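Local coordinates for MB2760 (Mycobacterium tuberculosis, PDB 2BNG), which hydrolyses long or bulky lipophilic epoxides to diols in vitro, its physiological substrates, perhaps fatty acid or steroid derivatives, being still unidentified, at residues Phe73-His78 with Arg91-Ile96; Val102-Cys107 with Tyr127-Gly132. All blocks are in the same frame, centred on the assembly; numbering follows the deposited sequence.

Contact 1: Phe73-His78 with Arg91-Ile96; sequences FEVKIH and RTDALI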
# COMPACT_ATOMS: atom_id res chain seq x y z
N PHE C 73 16.41 -35.85 12.37
CA PHE C 73 15.96 -35.10 13.53
C PHE C 73 15.00 -34.00 13.12
O PHE C 73 15.18 -33.37 12.10
CB PHE C 73 17.15 -34.48 14.30
CG PHE C 73 18.34 -35.40 14.45
CD1 PHE C 73 18.24 -36.57 15.20
CD2 PHE C 73 19.57 -35.08 13.87
CE1 PHE C 73 19.34 -37.41 15.35
CE2 PHE C 73 20.68 -35.92 14.01
CZ PHE C 73 20.56 -37.09 14.75
N GLU C 74 13.97 -33.79 13.94
CA GLU C 74 13.17 -32.58 13.87
C GLU C 74 13.20 -31.84 15.22
O GLU C 74 13.29 -32.46 16.30
CB GLU C 74 11.75 -32.85 13.39
CG GLU C 74 11.68 -33.18 11.88
CD GLU C 74 10.30 -33.59 11.41
OE1 GLU C 74 9.29 -33.29 12.09
OE2 GLU C 74 10.20 -34.22 10.33
N VAL C 75 13.18 -30.52 15.14
CA VAL C 75 13.24 -29.70 16.33
C VAL C 75 12.27 -28.55 16.15
O VAL C 75 12.29 -27.85 15.16
CB VAL C 75 14.66 -29.16 16.62
CG1 VAL C 75 14.65 -28.33 17.92
CG2 VAL C 75 15.68 -30.32 16.74
N LYS C 76 11.40 -28.40 17.11
CA LYS C 76 10.50 -27.29 17.12
C LYS C 76 10.72 -26.61 18.47
O LYS C 76 10.54 -27.23 19.53
CB LYS C 76 9.09 -27.81 16.90
CG LYS C 76 7.99 -26.86 17.18
CD LYS C 76 7.95 -25.72 16.27
CE LYS C 76 6.53 -25.15 16.24
NZ LYS C 76 6.46 -23.71 16.36
N ILE C 77 11.19 -25.36 18.42
CA ILE C 77 11.45 -24.59 19.64
C ILE C 77 10.20 -23.78 19.95
O ILE C 77 9.78 -22.96 19.15
CB ILE C 77 12.69 -23.64 19.45
CG1 ILE C 77 13.92 -24.42 18.93
CG2 ILE C 77 13.00 -22.90 20.78
CD1 ILE C 77 15.11 -23.52 18.47
N HIS C 78 9.60 -24.02 21.11
CA HIS C 78 8.42 -23.26 21.55
C HIS C 78 8.78 -21.96 22.26
O HIS C 78 8.13 -20.94 22.07
CB HIS C 78 7.54 -24.12 22.47
CG HIS C 78 7.20 -25.46 21.89
ND1 HIS C 78 6.34 -25.63 20.82
CD2 HIS C 78 7.61 -26.71 22.24
CE1 HIS C 78 6.25 -26.91 20.53
NE2 HIS C 78 7.01 -27.59 21.37
N ARG C 91 11.33 -27.35 23.83
CA ARG C 91 11.17 -27.89 22.49
C ARG C 91 10.32 -29.14 22.43
O ARG C 91 10.03 -29.79 23.44
CB ARG C 91 12.54 -28.21 21.82
CG ARG C 91 13.74 -27.55 22.43
CD ARG C 91 14.96 -27.62 21.56
NE ARG C 91 15.54 -28.95 21.39
CZ ARG C 91 16.61 -29.42 22.05
NH1 ARG C 91 17.23 -28.67 22.97
NH2 ARG C 91 17.08 -30.65 21.77
N THR C 92 9.91 -29.46 21.20
CA THR C 92 9.46 -30.79 20.83
C THR C 92 10.48 -31.30 19.81
O THR C 92 10.79 -30.62 18.83
CB THR C 92 8.06 -30.77 20.21
OG1 THR C 92 7.13 -30.17 21.13
CG2 THR C 92 7.59 -32.17 19.93
N ASP C 93 11.03 -32.47 20.07
CA ASP C 93 11.97 -33.10 19.15
C ASP C 93 11.31 -34.33 18.55
O ASP C 93 10.34 -34.86 19.09
CB ASP C 93 13.27 -33.51 19.89
CG ASP C 93 14.22 -32.33 20.17
OD1 ASP C 93 15.42 -32.59 20.38
OD2 ASP C 93 13.79 -31.14 20.18
N ALA C 94 11.84 -34.80 17.43
CA ALA C 94 11.44 -36.07 16.87
C ALA C 94 12.65 -36.79 16.31
O ALA C 94 13.48 -36.17 15.66
CB ALA C 94 10.40 -35.85 15.78
N LEU C 95 12.77 -38.09 16.59
CA LEU C 95 13.75 -38.94 15.91
C LEU C 95 13.00 -39.79 14.88
O LEU C 95 11.94 -40.34 15.19
CB LEU C 95 14.55 -39.82 16.88
CG LEU C 95 15.27 -39.12 18.06
CD1 LEU C 95 15.86 -40.17 19.00
CD2 LEU C 95 16.33 -38.10 17.65
N ILE C 96 13.54 -39.85 13.67
CA ILE C 96 12.91 -40.55 12.55
C ILE C 96 13.87 -41.61 12.08
O ILE C 96 14.99 -41.29 11.71
CB ILE C 96 12.67 -39.62 11.32
CG1 ILE C 96 12.42 -38.16 11.76
CG2 ILE C 96 11.68 -40.23 10.36
CD1 ILE C 96 11.11 -37.60 11.73
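Glu74 and Lys76 exchange backbone hydrogen bonds with Ala94 and Thr92, tying residues 73-77 antiparallel to 91-96 with strand axes 4.7 Å apart. Both are hydrogen-bonded pairs: Glu74 N reaches Ala94 O at 3.0 Å and Lys76 N reaches Thr92 O at 2.9 Å, each answered by a return bond. In the non-hydrogen-bonded positions between and beside them, Phe73, Asp93 and Arg91 make CA-H...O contacts with carbonyl oxygens of the opposite strand.

Among the polar side chains, one bond crosses between the segments: the His78 ring presents NE2 edge-on to Thr92 OG1 at 2.6 Å, the hydroxyl lying in the ring plane. Within 91-96, Arg91 grips Asp93 side-on, NE to the syn lone pair of OD2 (3.1 Å) and NH2 to OD1 (2.9 Å). NH2 also forms a salt bridge with Asp122, so it links to the carboxylates of both Asp93 and Asp122. Glu74, on the face opposite Val75 and Asp93, with Lys76, Thr92 and Ala94, directs its carboxylate to Arg101.

Methyl groups pack around these polar groups. Val75 CG1, anti to its backbone N (chi1 -178°), lies 3.6 Å from Arg91 NE and also touches Asp93 OD2, placing a methyl beside the ion pair. Farther along the same face comes an apolar contact, Leu95 CD2 meeting the edge of the Phe73 ring at CD1, 3.5 Å away.

The arrangement is a beta hairpin of the curved NTF2-like sheet; its Val75-Asp93 face carries part of the Asp-Arg-Asp active site of limonene-epoxide hydrolases, with Asp93 the likely proton donor and Asp122 the likely proton acceptor.

Contact 2: Val102-Cys107 with Tyr127-Gly132; sequences VQFWVC and YDMFKG
The selenium of Met129, a selenomethionine on the helix, lies over one face of the Phe104 ring on the strand, offset toward the rim at CD2 and 3.8 Å from SE to the ring centroid: a Met-aromatic contact. The Met129 chain starts with CG anti to its backbone N (chi1 176°) and then bends at chi2 and chi3, which lays SE on the ring. The terminal methyl CE covers the same ring as a CH-pi contact, close to the ring normal. The helix axis runs nearly antiparallel to the strand, 6.9 Å away.

Asp128 has CG anti to its backbone N, and its OD2 accepts the Trp105 backbone N-H at 2.9 Å on the syn side, 20° out of the carboxylate plane. The same oxygen lies 3.2 Å from Phe104 CB and accepts a second bond from a water that also donates to Trp105 O and rests over the indole face. Carboxylate and indole planes differ by 28°, with Asp128 CG 3.3 Å from Trp105 CD1. At the other end, Gly132 brings its CA to 3.5 Å from Gln103 O, and Val102 CG1 packs against its carbonyl carbon; a second water joins Gln103 N to Gly132 O.

Helix 126-139 thus lies against strand 100-113, which is flanked in the sheet by strands 86-97 and 116-123; beyond Trp105, Tyr123 of the second subunit meets the indole edge-to-face.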
# COMPACT_ATOMS: atom_id res chain seq x y z
N VAL C 102 9.40 -40.95 16.36
CA VAL C 102 9.27 -40.90 17.81
C VAL C 102 9.43 -39.46 18.29
O VAL C 102 10.49 -38.85 18.18
CB VAL C 102 10.32 -41.81 18.52
CG1 VAL C 102 10.15 -41.74 20.05
CG2 VAL C 102 10.23 -43.26 18.02
N GLN C 103 8.35 -38.93 18.85
CA GLN C 103 8.28 -37.53 19.19
C GLN C 103 8.11 -37.36 20.70
O GLN C 103 7.34 -38.09 21.34
CB GLN C 103 7.10 -36.92 18.44
CG GLN C 103 7.07 -35.42 18.39
CD GLN C 103 6.12 -34.93 17.30
OE1 GLN C 103 6.33 -35.19 16.16
NE2 GLN C 103 5.09 -34.24 17.67
N PHE C 104 8.80 -36.38 21.26
CA PHE C 104 8.88 -36.22 22.71
C PHE C 104 9.29 -34.78 23.03
O PHE C 104 9.92 -34.11 22.19
CB PHE C 104 9.91 -37.22 23.31
CG PHE C 104 11.26 -37.20 22.62
CD1 PHE C 104 12.30 -36.43 23.11
CD2 PHE C 104 11.49 -37.96 21.47
CE1 PHE C 104 13.56 -36.42 22.47
CE2 PHE C 104 12.73 -37.94 20.82
CZ PHE C 104 13.76 -37.16 21.32
N TRP C 105 8.97 -34.30 24.24
CA TRP C 105 9.44 -33.00 24.63
C TRP C 105 10.92 -33.05 25.07
O TRP C 105 11.39 -34.08 25.58
CB TRP C 105 8.54 -32.39 25.70
CG TRP C 105 8.48 -33.13 27.07
CD1 TRP C 105 7.43 -33.88 27.55
CD2 TRP C 105 9.47 -33.12 28.13
NE1 TRP C 105 7.70 -34.34 28.82
CE2 TRP C 105 8.94 -33.89 29.20
CE3 TRP C 105 10.73 -32.52 28.29
CZ2 TRP C 105 9.64 -34.10 30.40
CZ3 TRP C 105 11.43 -32.72 29.50
CH2 TRP C 105 10.87 -33.52 30.52
N VAL C 106 11.63 -31.95 24.83
CA VAL C 106 12.99 -31.75 25.36
C VAL C 106 13.13 -30.32 25.86
O VAL C 106 12.67 -29.36 25.20
CB VAL C 106 14.07 -31.95 24.29
CG1 VAL C 106 15.46 -31.78 24.91
CG2 VAL C 106 13.94 -33.31 23.64
N CYS C 107 13.76 -30.19 27.02
CA CYS C 107 14.28 -28.91 27.48
C CYS C 107 15.81 -28.98 27.35
O CYS C 107 16.46 -29.85 27.91
CB CYS C 107 13.80 -28.62 28.92
SG CYS C 107 11.96 -28.31 29.00
N TYR C 127 9.27 -41.70 30.37
CA TYR C 127 7.86 -41.99 30.22
C TYR C 127 7.24 -41.36 28.95
O TYR C 127 6.60 -42.05 28.13
CB TYR C 127 7.14 -41.57 31.49
CG TYR C 127 5.64 -41.64 31.44
CD1 TYR C 127 4.97 -42.86 31.29
CD2 TYR C 127 4.88 -40.49 31.60
CE1 TYR C 127 3.58 -42.92 31.26
CE2 TYR C 127 3.49 -40.53 31.59
CZ TYR C 127 2.85 -41.75 31.42
OH TYR C 127 1.48 -41.79 31.40
N ASP C 128 7.46 -40.05 28.79
CA ASP C 128 7.05 -39.32 27.62
C ASP C 128 7.65 -39.94 26.37
O ASP C 128 6.97 -40.03 25.36
CB ASP C 128 7.50 -37.86 27.74
CG ASP C 128 7.11 -37.03 26.55
OD1 ASP C 128 5.91 -36.84 26.33
OD2 ASP C 128 7.99 -36.56 25.82
N MSE C 129 8.90 -40.38 26.44
CA MSE C 129 9.57 -41.02 25.32
C MSE C 129 8.94 -42.36 25.00
O MSE C 129 8.76 -42.73 23.83
CB MSE C 129 11.06 -41.21 25.63
CG MSE C 129 11.80 -41.95 24.52
SE MSE C 129 12.59 -40.70 23.44
CE MSE C 129 13.67 -39.86 25.01
N PHE C 130 8.64 -43.12 26.04
CA PHE C 130 8.01 -44.42 25.88
C PHE C 130 6.63 -44.24 25.22
O PHE C 130 6.27 -44.99 24.30
CB PHE C 130 7.91 -45.14 27.23
CG PHE C 130 7.27 -46.49 27.14
CD1 PHE C 130 7.90 -47.54 26.46
CD2 PHE C 130 6.02 -46.72 27.69
CE1 PHE C 130 7.28 -48.81 26.34
CE2 PHE C 130 5.39 -47.97 27.59
CZ PHE C 130 6.02 -49.02 26.92
N LYS C 131 5.89 -43.23 25.65
CA LYS C 131 4.63 -42.88 25.01
C LYS C 131 4.80 -42.47 23.56
O LYS C 131 3.95 -42.79 22.72
CB LYS C 131 3.90 -41.77 25.77
CG LYS C 131 3.18 -42.26 27.01
CD LYS C 131 2.35 -41.16 27.68
CE LYS C 131 3.21 -39.97 28.08
NZ LYS C 131 2.35 -38.83 28.47
N GLY C 132 5.88 -41.76 23.27
CA GLY C 132 6.21 -41.37 21.91
C GLY C 132 6.53 -42.57 21.05
O GLY C 132 6.18 -42.61 19.87
O HOH W 1 5.55 -40.23 18.74
O HOH W 2 10.42 -36.23 26.88

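One sheet holds the strands of both contacts: 86-97 and 100-113 are neighbours in it, and the centres of contact 1 and contact 2 lie 10 Å apart. Backbone bonds probably join them, Arg91 N to Val106 O at 2.8 Å and Val102 N to Leu95 O at 2.9 Å, making the hairpin of contact 1 continuous with the strand against which helix segment 127-132 packs. The likely proton donor Asp93 is a meeting point: its CG packs 3.6 Å from Val106 CG2, and the Phe104 side chain comes within about 4 Å of its side chain at nearest approach. The ring covered by Met129 in contact 2 therefore borders the active-site group that Arg91 holds in contact 1.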